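Local coordinates for dITP/XTP pyrophosphatase (Mycobacteroides abscessus, PDB 6WWD) that hydrolyses non-canonical purine nucleoside triphosphates such as XTP, dITP and ITP to monophosphates and diphosphate, probably cleansing the nucleotide pool, at the interface of chains A and B and the interface of chains A and C. Residues are numbered along the deposited sequence; one frame, centred on the assembly and turned at random. Chains: chain A/B/C, dITP/XTP pyrophosphatase.

Contact 1: the interface of chains A and B. Residues chain A 5, 15-16, 19-20, 30, 69, 125; chain B 193-195, 197-199.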
# COMPACT_ATOMS: atom_id res chain seq x y z
N VAL A 5 -4.13 -7.48 -29.43
CA VAL A 5 -3.90 -8.30 -28.24
C VAL A 5 -2.40 -8.28 -27.98
O VAL A 5 -1.61 -8.84 -28.75
CB VAL A 5 -4.43 -9.73 -28.43
CG1 VAL A 5 -4.11 -10.62 -27.23
CG2 VAL A 5 -5.93 -9.71 -28.66
N GLU A 15 -8.87 -17.48 -27.60
CA GLU A 15 -9.78 -17.41 -26.46
C GLU A 15 -10.59 -16.12 -26.49
O GLU A 15 -11.80 -16.13 -26.24
CB GLU A 15 -8.99 -17.53 -25.16
N LEU A 16 -9.93 -14.99 -26.79
CA LEU A 16 -10.64 -13.72 -26.88
C LEU A 16 -11.55 -13.66 -28.11
O LEU A 16 -12.65 -13.10 -28.03
CB LEU A 16 -9.62 -12.58 -26.90
CG LEU A 16 -8.91 -12.39 -25.56
CD1 LEU A 16 -7.84 -11.32 -25.63
CD2 LEU A 16 -9.93 -12.06 -24.49
N VAL A 19 -14.79 -15.19 -27.52
CA VAL A 19 -15.64 -14.37 -26.68
C VAL A 19 -16.34 -13.27 -27.48
O VAL A 19 -17.47 -12.88 -27.15
CB VAL A 19 -14.79 -13.80 -25.53
CG1 VAL A 19 -15.35 -12.51 -24.99
CG2 VAL A 19 -14.70 -14.84 -24.45
N LEU A 20 -15.73 -12.81 -28.58
CA LEU A 20 -16.41 -11.84 -29.43
C LEU A 20 -17.56 -12.47 -30.21
O LEU A 20 -18.48 -11.75 -30.62
CB LEU A 20 -15.41 -11.21 -30.40
CG LEU A 20 -14.38 -10.28 -29.75
CD1 LEU A 20 -13.46 -9.66 -30.79
CD2 LEU A 20 -15.12 -9.18 -29.00
N LEU A 30 -9.16 -9.18 -34.61
CA LEU A 30 -8.11 -9.21 -33.60
C LEU A 30 -6.74 -9.33 -34.26
O LEU A 30 -6.56 -10.07 -35.22
CB LEU A 30 -8.33 -10.36 -32.62
CG LEU A 30 -9.67 -10.33 -31.88
CD1 LEU A 30 -9.77 -11.46 -30.89
CD2 LEU A 30 -9.83 -9.00 -31.18
N VAL A 69 -5.62 -4.66 -25.67
CA VAL A 69 -5.86 -5.44 -24.46
C VAL A 69 -4.55 -6.13 -24.08
O VAL A 69 -3.83 -6.63 -24.95
CB VAL A 69 -6.98 -6.47 -24.67
CG1 VAL A 69 -7.20 -7.28 -23.41
CG2 VAL A 69 -8.28 -5.77 -25.08
N CYS A 125 -6.19 -7.74 -16.37
CA CYS A 125 -6.38 -7.47 -17.79
C CYS A 125 -6.68 -5.99 -17.98
O CYS A 125 -7.53 -5.45 -17.27
CB CYS A 125 -7.54 -8.28 -18.38
SG CYS A 125 -7.41 -10.02 -18.12
N PRO B 193 -16.09 -7.50 -22.93
CA PRO B 193 -16.07 -8.96 -22.79
C PRO B 193 -14.66 -9.54 -22.80
O PRO B 193 -14.42 -10.57 -22.16
CB PRO B 193 -16.88 -9.44 -24.00
CG PRO B 193 -17.81 -8.33 -24.28
CD PRO B 193 -17.06 -7.07 -23.97
N MET B 194 -13.74 -8.93 -23.54
CA MET B 194 -12.37 -9.45 -23.61
C MET B 194 -11.62 -9.28 -22.29
O MET B 194 -10.78 -10.12 -21.95
CB MET B 194 -11.60 -8.77 -24.75
CG MET B 194 -12.20 -9.00 -26.12
SD MET B 194 -11.30 -8.10 -27.41
CE MET B 194 -9.82 -9.09 -27.52
N LEU B 195 -11.90 -8.21 -21.54
CA LEU B 195 -11.37 -8.11 -20.19
C LEU B 195 -11.96 -9.19 -19.28
O LEU B 195 -11.26 -9.72 -18.41
CB LEU B 195 -11.62 -6.72 -19.61
CG LEU B 195 -10.92 -5.54 -20.29
CD1 LEU B 195 -10.67 -4.42 -19.32
CD2 LEU B 195 -9.61 -5.95 -20.96
N ASN B 197 -13.10 -12.35 -20.11
CA ASN B 197 -12.59 -13.70 -20.36
C ASN B 197 -11.15 -13.85 -19.89
O ASN B 197 -10.77 -14.90 -19.35
CB ASN B 197 -12.69 -14.04 -21.85
CG ASN B 197 -12.35 -15.51 -22.14
OD1 ASN B 197 -13.19 -16.39 -22.02
ND2 ASN B 197 -11.11 -15.75 -22.55
N LEU B 198 -10.32 -12.83 -20.10
CA LEU B 198 -8.90 -13.01 -19.85
C LEU B 198 -8.58 -13.05 -18.35
O LEU B 198 -7.48 -13.50 -17.99
CB LEU B 198 -8.11 -11.92 -20.58
N VAL B 199 -9.49 -12.62 -17.48
CA VAL B 199 -9.40 -12.94 -16.06
C VAL B 199 -9.58 -14.45 -15.94
O VAL B 199 -10.71 -14.96 -15.94
CB VAL B 199 -10.44 -12.16 -15.22
CG1 VAL B 199 -10.56 -12.73 -13.81
CG2 VAL B 199 -10.07 -10.70 -15.14
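This patch, probably part of the homodimer interface, seats the C-terminal end of helix 184-198 of chain B against helix 10-23 and the sheet of chain A. B:Met194 carries it. B:Met194 CB lies 3.7 Å from A:Leu16 CD2. CG stands anti to the carbonyl carbon (chi1 -61°) and passes the CD2 branches of A:Leu20 and A:Leu16. With the chain still extended (chi2 177°), B:Met194 SD faces A:Leu30 CD2 at 4.1 Å. The chain then bends at chi3 (73°), which turns the methyl CE onto A:Leu16. B:Met194 CE is 3.5 Å from A:Leu16 CD1, and the two side chains cross at about a right angle. A:Leu30 comes to the same methyl tip to tip, its CD2 3.7 Å from B:Met194 CE. A:Val5 CG2 touches CE more distantly. The methyl is thus boxed in by aliphatic groups. Next to it, the A:Val19 branches divide: CG1 meets the ring of B:Pro193, and CG2 lies against the amide of B:Asn197. No hydrogen bond crosses this patch. At the sheet side B:Leu195 crosses A:Val69 obliquely, with CD2 of B:Leu195 3.7 Å from CG1 of A:Val69.

Contact 2: the interface of chains A and B. Residues chain A 1, 3, 20, 25, 28, 127; chain B 187, 190-191, 194.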
# COMPACT_ATOMS: atom_id res chain seq x y z
N MET A 1 -13.30 -2.91 -37.08
CA MET A 1 -12.31 -2.33 -36.18
C MET A 1 -11.26 -3.37 -35.73
O MET A 1 -11.58 -4.52 -35.43
CB MET A 1 -13.00 -1.71 -34.96
CG MET A 1 -12.57 -2.28 -33.61
SD MET A 1 -13.50 -1.65 -32.20
CE MET A 1 -12.59 -0.14 -31.86
N ILE A 3 -8.44 -4.62 -33.00
CA ILE A 3 -8.04 -4.56 -31.60
C ILE A 3 -6.76 -5.37 -31.45
O ILE A 3 -6.73 -6.56 -31.81
CB ILE A 3 -9.12 -5.11 -30.66
CG1 ILE A 3 -10.38 -4.25 -30.72
CG2 ILE A 3 -8.57 -5.23 -29.24
CD1 ILE A 3 -11.45 -4.73 -29.76
N LEU A 20 -15.73 -12.81 -28.58
CA LEU A 20 -16.41 -11.84 -29.43
C LEU A 20 -17.56 -12.47 -30.21
O LEU A 20 -18.48 -11.75 -30.62
CB LEU A 20 -15.41 -11.21 -30.40
CG LEU A 20 -14.38 -10.28 -29.75
CD1 LEU A 20 -13.46 -9.66 -30.79
CD2 LEU A 20 -15.12 -9.18 -29.00
N VAL A 25 -20.40 -9.58 -31.05
CA VAL A 25 -19.80 -8.35 -31.56
C VAL A 25 -19.36 -8.59 -33.00
O VAL A 25 -18.54 -9.47 -33.27
CB VAL A 25 -18.63 -7.89 -30.69
N VAL A 28 -15.18 -7.02 -35.92
CA VAL A 28 -14.01 -6.78 -35.09
C VAL A 28 -12.94 -7.79 -35.44
O VAL A 28 -13.16 -9.01 -35.35
CB VAL A 28 -14.33 -6.84 -33.59
CG1 VAL A 28 -13.05 -6.69 -32.80
CG2 VAL A 28 -15.32 -5.76 -33.22
N LEU A 127 -7.48 -2.64 -20.79
CA LEU A 127 -7.89 -2.11 -22.08
C LEU A 127 -7.51 -0.63 -22.16
O LEU A 127 -7.77 0.12 -21.21
CB LEU A 127 -9.39 -2.26 -22.24
CG LEU A 127 -9.95 -1.43 -23.37
CD1 LEU A 127 -9.58 -2.13 -24.65
CD2 LEU A 127 -11.46 -1.23 -23.18
N ALA B 187 -16.65 0.26 -29.50
CA ALA B 187 -15.32 -0.13 -29.06
C ALA B 187 -15.36 -0.75 -27.67
O ALA B 187 -14.71 -1.77 -27.41
CB ALA B 187 -14.39 1.09 -29.06
N ALA B 190 -17.09 -4.35 -27.63
CA ALA B 190 -16.24 -5.46 -28.02
C ALA B 190 -15.10 -5.69 -27.05
O ALA B 190 -14.66 -6.84 -26.88
CB ALA B 190 -15.68 -5.22 -29.42
N LEU B 191 -14.63 -4.64 -26.38
CA LEU B 191 -13.46 -4.81 -25.52
C LEU B 191 -13.82 -5.31 -24.13
O LEU B 191 -13.11 -6.15 -23.57
CB LEU B 191 -12.70 -3.49 -25.44
N MET B 194 -13.74 -8.93 -23.54
CA MET B 194 -12.37 -9.45 -23.61
C MET B 194 -11.62 -9.28 -22.29
O MET B 194 -10.78 -10.12 -21.95
CB MET B 194 -11.60 -8.77 -24.75
CG MET B 194 -12.20 -9.00 -26.12
SD MET B 194 -11.30 -8.10 -27.41
CE MET B 194 -9.82 -9.09 -27.52
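Helix 184-198 of chain B lays its small-residue face on chain A, over the start of strand 2-5 and the end of strand 118-128. The patch is apolar and probably belongs to the homodimer interface. The small B:Ala187 and B:Ala190 may allow close approach. The methyl CB of B:Ala187 meets the tip of A:Met1, whose CE is 3.5 Å away. A:Met1 runs extended through chi2 (-175°) and bends at chi3 (-85°), so SD and CE both lie against this alanine. One turn on, CB of B:Ala190 faces CG2 of A:Val28 at 3.9 Å. That branch of A:Val28 stands anti to the carbonyl carbon. A:Leu20 reaches the same alanine from helix 10-23. A:Leu20 CD2 touches the backbone carbonyl, 3.2 Å from B:Ala190 O, a contact of a methyl with an oxygen and no hydrogen bond. A:Ile3 points CD1 at the sulfur SD of B:Met194, tip to tip, at 4.1 Å. On the other flank of the helix A:Leu127 projects from strand 118-128 with CG anti to the backbone N (chi1 165°). The side chain of B:Leu191 is modelled only to CB. Both methyl branches of A:Leu127 straddle that carbon, closer than usual van der Waals contact: CD2 of A:Leu127 is 3.4 Å from B:Leu191 CB and CD1 is 3.5 Å from it.

Contact 3: the interface of chains A and C. Residues chain A 79-80, 108, 111-113, 116; chain C 42-46, 87, 90.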
# COMPACT_ATOMS: atom_id res chain seq x y z
N ALA A 79 2.71 -12.50 3.30
CA ALA A 79 3.95 -12.38 4.08
C ALA A 79 5.12 -11.79 3.30
O ALA A 79 6.14 -11.44 3.91
CB ALA A 79 4.36 -13.75 4.64
N LEU A 80 5.04 -11.73 1.96
CA LEU A 80 6.08 -11.09 1.15
C LEU A 80 5.61 -9.75 0.61
O LEU A 80 6.05 -9.32 -0.46
CB LEU A 80 6.54 -11.98 -0.00
CG LEU A 80 7.04 -13.39 0.33
CD1 LEU A 80 7.51 -14.05 -0.95
CD2 LEU A 80 8.16 -13.35 1.36
N GLN A 108 11.67 -19.34 1.93
CA GLN A 108 11.44 -18.02 2.51
C GLN A 108 10.37 -18.09 3.59
O GLN A 108 10.48 -17.41 4.61
CB GLN A 108 11.07 -17.02 1.42
CG GLN A 108 12.24 -16.65 0.48
CD GLN A 108 11.78 -15.74 -0.65
OE1 GLN A 108 10.69 -15.93 -1.20
NE2 GLN A 108 12.57 -14.72 -0.96
N ASP A 111 8.69 -21.97 8.74
CA ASP A 111 8.36 -21.58 10.10
C ASP A 111 7.27 -20.50 10.18
O ASP A 111 6.97 -20.05 11.29
CB ASP A 111 9.59 -21.05 10.87
CG ASP A 111 10.73 -22.07 10.92
OD1 ASP A 111 11.85 -21.70 10.50
OD2 ASP A 111 10.51 -23.22 11.35
N ILE A 112 6.66 -20.09 9.08
CA ILE A 112 5.56 -19.11 9.13
C ILE A 112 4.29 -19.89 9.39
O ILE A 112 3.95 -20.79 8.61
CB ILE A 112 5.43 -18.29 7.84
CG1 ILE A 112 6.69 -17.48 7.51
CG2 ILE A 112 4.20 -17.37 7.98
CD1 ILE A 112 7.27 -16.73 8.71
N PRO A 113 3.56 -19.59 10.47
CA PRO A 113 2.36 -20.37 10.80
C PRO A 113 1.23 -20.18 9.80
O PRO A 113 1.12 -19.16 9.12
CB PRO A 113 1.96 -19.84 12.19
CG PRO A 113 2.58 -18.50 12.29
CD PRO A 113 3.86 -18.58 11.50
N ARG A 116 -0.73 -17.06 8.76
CA ARG A 116 -0.07 -15.95 8.07
C ARG A 116 0.46 -16.35 6.70
O ARG A 116 1.17 -15.56 6.07
CB ARG A 116 1.03 -15.38 8.96
CG ARG A 116 0.48 -14.97 10.33
CD ARG A 116 1.56 -14.74 11.37
NE ARG A 116 2.63 -13.88 10.90
CZ ARG A 116 3.84 -13.82 11.46
NH1 ARG A 116 4.12 -14.57 12.52
NH2 ARG A 116 4.76 -13.01 10.96
N VAL C 42 8.29 -14.96 17.90
CA VAL C 42 7.36 -15.09 16.77
C VAL C 42 8.09 -14.76 15.48
O VAL C 42 8.76 -13.71 15.40
CB VAL C 42 6.16 -14.17 16.98
CG1 VAL C 42 5.21 -14.27 15.80
CG2 VAL C 42 5.46 -14.50 18.29
N PRO C 43 7.99 -15.58 14.44
CA PRO C 43 8.68 -15.26 13.18
C PRO C 43 8.10 -14.02 12.52
O PRO C 43 6.93 -13.69 12.67
CB PRO C 43 8.45 -16.51 12.32
CG PRO C 43 7.23 -17.16 12.92
CD PRO C 43 7.29 -16.87 14.39
N GLU C 44 8.96 -13.31 11.78
CA GLU C 44 8.60 -12.00 11.25
C GLU C 44 8.28 -12.09 9.77
O GLU C 44 8.96 -12.79 9.02
CB GLU C 44 9.73 -11.00 11.47
CG GLU C 44 10.11 -10.83 12.93
CD GLU C 44 11.14 -9.75 13.09
OE1 GLU C 44 11.99 -9.84 14.01
OE2 GLU C 44 11.11 -8.82 12.25
N THR C 45 7.25 -11.35 9.35
CA THR C 45 6.83 -11.32 7.96
C THR C 45 6.55 -9.89 7.54
O THR C 45 6.38 -8.99 8.37
CB THR C 45 5.58 -12.18 7.72
OG1 THR C 45 4.54 -11.74 8.57
CG2 THR C 45 5.86 -13.64 8.02
N GLY C 46 6.52 -9.68 6.23
CA GLY C 46 6.12 -8.41 5.64
C GLY C 46 7.25 -7.43 5.41
O GLY C 46 8.44 -7.74 5.49
N LEU C 87 12.26 -9.91 6.04
CA LEU C 87 12.94 -11.13 5.65
C LEU C 87 14.36 -10.87 5.13
O LEU C 87 14.99 -11.79 4.59
CB LEU C 87 12.12 -11.91 4.60
CG LEU C 87 10.98 -12.80 5.11
CD1 LEU C 87 9.80 -11.99 5.55
CD2 LEU C 87 10.55 -13.81 4.03
N ARG C 90 17.10 -13.39 5.71
CA ARG C 90 16.88 -14.75 5.22
C ARG C 90 16.27 -14.74 3.83
O ARG C 90 15.60 -15.69 3.43
CB ARG C 90 15.99 -15.53 6.20
CG ARG C 90 14.59 -14.97 6.40
CD ARG C 90 14.04 -15.41 7.75
NE ARG C 90 12.58 -15.51 7.77
CZ ARG C 90 11.76 -14.56 8.23
NH1 ARG C 90 12.25 -13.41 8.70
NH2 ARG C 90 10.45 -14.76 8.22
O HOH W 1 10.03 -17.66 7.46
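The extended stretch 42-46 of chain C runs along chain A and gives its backbone to it: C:Gly46 N donates to A:Ala79 O at 2.9 Å, from above the carbonyl plane, and C:Pro43 O accepts from A:Arg116. The arginine starts with CG anti to the carbonyl carbon (chi1 -56°) and bends at chi3, so its guanidinium meets the chain C backbone end-on. NH1 and NH2 of A:Arg116 both grip C:Pro43 O, at 2.9 and 2.8 Å. That oxygen lies in the guanidinium plane, while both nitrogens sit above the carbonyl plane. NH2 of A:Arg116 also donates to the hydroxyl OG1 of C:Thr45 at 2.7 Å, the straightest of these bonds (164° at H). C:Thr45 holds OG1 in the crowded position between N and carbonyl carbon (chi1 57°). This leaves C:Thr45 CG2 for A:Ile112 CD1, which packs tightly on it at 3.5 Å. Within chain C, C:Arg90 NH2 donates to C:Glu44 O at 2.6 Å, in the carbonyl plane. This probably steadies the stretch from behind. The same NH2 reaches A:Gln108 O through water 1. C:Leu87 and A:Leu80 cross at about a right angle, CD2 to CD2. This two-fold A-C pairing may be a crystal or tetramer contact. In chain A the site joins 3-10 helices 78-80 and 114-116 to the end of helix 98-108.

Contact 4: the interface of chains A and B. Residues chain A 50, 136-140, 185, 188-189, 192; chain B 50, 136-139, 199.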
# COMPACT_ATOMS: atom_id res chain seq x y z
N GLU A 50 -2.26 -5.04 -12.05
CA GLU A 50 -3.09 -4.06 -12.73
C GLU A 50 -2.24 -2.98 -13.40
O GLU A 50 -2.46 -2.65 -14.56
CB GLU A 50 -4.08 -3.42 -11.76
CG GLU A 50 -5.18 -4.37 -11.29
CD GLU A 50 -6.25 -3.67 -10.46
OE1 GLU A 50 -6.12 -2.44 -10.24
OE2 GLU A 50 -7.23 -4.34 -10.05
N VAL A 136 -9.03 -1.25 -16.30
CA VAL A 136 -8.29 -2.44 -15.92
C VAL A 136 -9.16 -3.25 -14.97
O VAL A 136 -9.87 -2.68 -14.12
CB VAL A 136 -6.92 -2.10 -15.29
CG1 VAL A 136 -7.09 -1.34 -13.98
CG2 VAL A 136 -6.08 -3.35 -15.09
N VAL A 137 -9.16 -4.56 -15.14
CA VAL A 137 -9.83 -5.48 -14.24
C VAL A 137 -8.80 -6.47 -13.69
O VAL A 137 -7.76 -6.72 -14.30
CB VAL A 137 -10.99 -6.23 -14.93
CG1 VAL A 137 -11.93 -5.23 -15.61
CG2 VAL A 137 -10.48 -7.24 -15.92
N GLU A 138 -9.10 -7.01 -12.51
CA GLU A 138 -8.32 -8.12 -11.98
C GLU A 138 -9.26 -9.08 -11.26
O GLU A 138 -10.31 -8.67 -10.75
CB GLU A 138 -7.20 -7.64 -11.03
CG GLU A 138 -7.67 -7.42 -9.59
CD GLU A 138 -6.53 -7.11 -8.63
OE1 GLU A 138 -5.34 -7.15 -9.04
OE2 GLU A 138 -6.84 -6.83 -7.45
N GLY A 139 -8.88 -10.35 -11.24
CA GLY A 139 -9.52 -11.34 -10.39
C GLY A 139 -8.49 -11.94 -9.46
O GLY A 139 -7.32 -12.09 -9.85
N ARG A 140 -8.90 -12.25 -8.22
CA ARG A 140 -8.04 -12.86 -7.21
C ARG A 140 -8.71 -14.12 -6.68
O ARG A 140 -9.86 -14.06 -6.22
CB ARG A 140 -7.76 -11.93 -6.03
CG ARG A 140 -6.98 -10.72 -6.40
CD ARG A 140 -6.48 -9.91 -5.21
NE ARG A 140 -5.69 -8.83 -5.78
CZ ARG A 140 -4.39 -8.65 -5.59
NH1 ARG A 140 -3.72 -9.45 -4.76
NH2 ARG A 140 -3.78 -7.64 -6.21
N GLY A 185 -14.98 -16.80 -11.86
CA GLY A 185 -14.22 -15.57 -11.98
C GLY A 185 -14.70 -14.70 -13.13
O GLY A 185 -14.85 -13.49 -13.00
N LEU A 188 -18.16 -13.25 -12.30
CA LEU A 188 -18.06 -12.08 -11.43
C LEU A 188 -17.59 -10.86 -12.21
O LEU A 188 -18.06 -9.74 -11.96
CB LEU A 188 -17.09 -12.38 -10.29
CG LEU A 188 -17.58 -13.24 -9.14
CD1 LEU A 188 -16.44 -13.40 -8.15
CD2 LEU A 188 -18.78 -12.58 -8.47
N ALA A 189 -16.65 -11.05 -13.13
CA ALA A 189 -16.14 -9.93 -13.93
C ALA A 189 -17.25 -9.32 -14.78
O ALA A 189 -17.27 -8.10 -14.98
CB ALA A 189 -14.99 -10.40 -14.82
N LEU A 192 -19.65 -6.95 -12.49
CA LEU A 192 -19.12 -5.67 -11.98
C LEU A 192 -19.99 -4.48 -12.39
O LEU A 192 -20.10 -4.17 -13.58
CB LEU A 192 -17.69 -5.44 -12.48
CG LEU A 192 -16.58 -6.33 -11.92
CD1 LEU A 192 -15.25 -5.91 -12.47
CD2 LEU A 192 -16.58 -6.21 -10.41
N GLU B 50 -12.09 -4.64 -2.74
CA GLU B 50 -12.01 -6.10 -2.81
C GLU B 50 -12.16 -6.73 -1.44
O GLU B 50 -12.99 -7.63 -1.26
CB GLU B 50 -10.69 -6.51 -3.44
CG GLU B 50 -10.58 -6.18 -4.90
CD GLU B 50 -9.32 -6.75 -5.54
OE1 GLU B 50 -8.54 -7.39 -4.84
OE2 GLU B 50 -9.12 -6.53 -6.75
N VAL B 136 -12.55 -12.83 -5.77
CA VAL B 136 -12.94 -11.43 -5.84
C VAL B 136 -12.42 -10.85 -7.14
O VAL B 136 -11.35 -11.24 -7.63
CB VAL B 136 -12.45 -10.64 -4.61
CG1 VAL B 136 -10.94 -10.65 -4.50
CG2 VAL B 136 -13.01 -9.22 -4.66
N VAL B 137 -13.23 -10.00 -7.76
CA VAL B 137 -12.88 -9.31 -8.99
C VAL B 137 -13.11 -7.82 -8.78
O VAL B 137 -14.01 -7.42 -8.04
CB VAL B 137 -13.70 -9.85 -10.20
CG1 VAL B 137 -13.35 -9.12 -11.50
CG2 VAL B 137 -13.52 -11.34 -10.36
N GLU B 138 -12.30 -7.00 -9.44
CA GLU B 138 -12.57 -5.57 -9.44
C GLU B 138 -12.32 -5.00 -10.82
O GLU B 138 -11.56 -5.57 -11.62
CB GLU B 138 -11.75 -4.80 -8.39
CG GLU B 138 -10.37 -4.40 -8.86
CD GLU B 138 -9.64 -3.53 -7.85
OE1 GLU B 138 -8.44 -3.21 -8.10
OE2 GLU B 138 -10.25 -3.19 -6.80
N GLY B 139 -13.02 -3.91 -11.12
CA GLY B 139 -12.76 -3.10 -12.30
C GLY B 139 -12.45 -1.68 -11.88
O GLY B 139 -13.05 -1.16 -10.93
N VAL B 199 -9.49 -12.62 -17.48
CA VAL B 199 -9.40 -12.94 -16.06
C VAL B 199 -9.58 -14.45 -15.94
O VAL B 199 -10.71 -14.96 -15.94
CB VAL B 199 -10.44 -12.16 -15.22
CG1 VAL B 199 -10.56 -12.73 -13.81
CG2 VAL B 199 -10.07 -10.70 -15.14
O HOH W 2 -6.19 -4.51 -6.15
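Strand 134-145 of chain A pairs antiparallel with its copy in chain B, and the backbone is the tight part of this contact, probably in the homodimer interface. A:Glu138 N donates to B:Glu138 O at 3.0 Å, and the return bond from B:Glu138 N to A:Glu138 O is much the same. A:Arg140 N to B:Val136 O is 2.7 Å, nearly along the C=O axis. Over one side of the ladder the glutamates crowd. Both A:Glu138 and B:Glu138 hold CG in the crowded position between N and carbonyl carbon. The side chains of A:Glu138 and B:Glu50, and of B:Glu138 and A:Glu50, cross at about a right angle, with carboxylate planes 43° apart. A:Glu138 OE2 is 2.4 Å from B:Glu50 OE2, and A:Glu50 OE2 is 2.6 Å from B:Glu138 OE1. Each pair is a clash of acceptors unless a proton is shared. A:Arg140 may partly offset the charge. A:Arg140 NE meets A:Glu138 OE2 at 2.8 Å and NH2 donates to OE1, a side-on grip. NE also makes a salt bridge to B:Glu50 OE1. Water 2 joins A:Glu138 OE2 and B:Glu138 OE1. The opposite side is apolar and looser. There B:Val137 CG2 lies 3.7 Å from A:Leu188 CB, but A:Leu188, A:Ala189, A:Leu192 and B:Val199 are poorly ordered. The site sits where two strands 134-145 meet, between the start of helix 49-64 and helix 175-191.

Contacts 1, 2 and 4 are parts of one A-B interface. The centres of contacts 1 and 2 lie about 8 Å apart, and both use A:Leu20, B:Met194 and helix 184-198 of chain B. Contact 4 is about 13 Å from contact 1 and shares B:Val199 with it, so helix packing runs on into strand pairing. Contact 4 centres about 10 Å from the predicted catalytic A:Asp72, but the structure alone does not show an effect on catalysis. Contact 3 stands apart, about 28 Å from contact 4 and about 44 Å from contact 2, centre to centre. It may link dimers in the deposited tetramer.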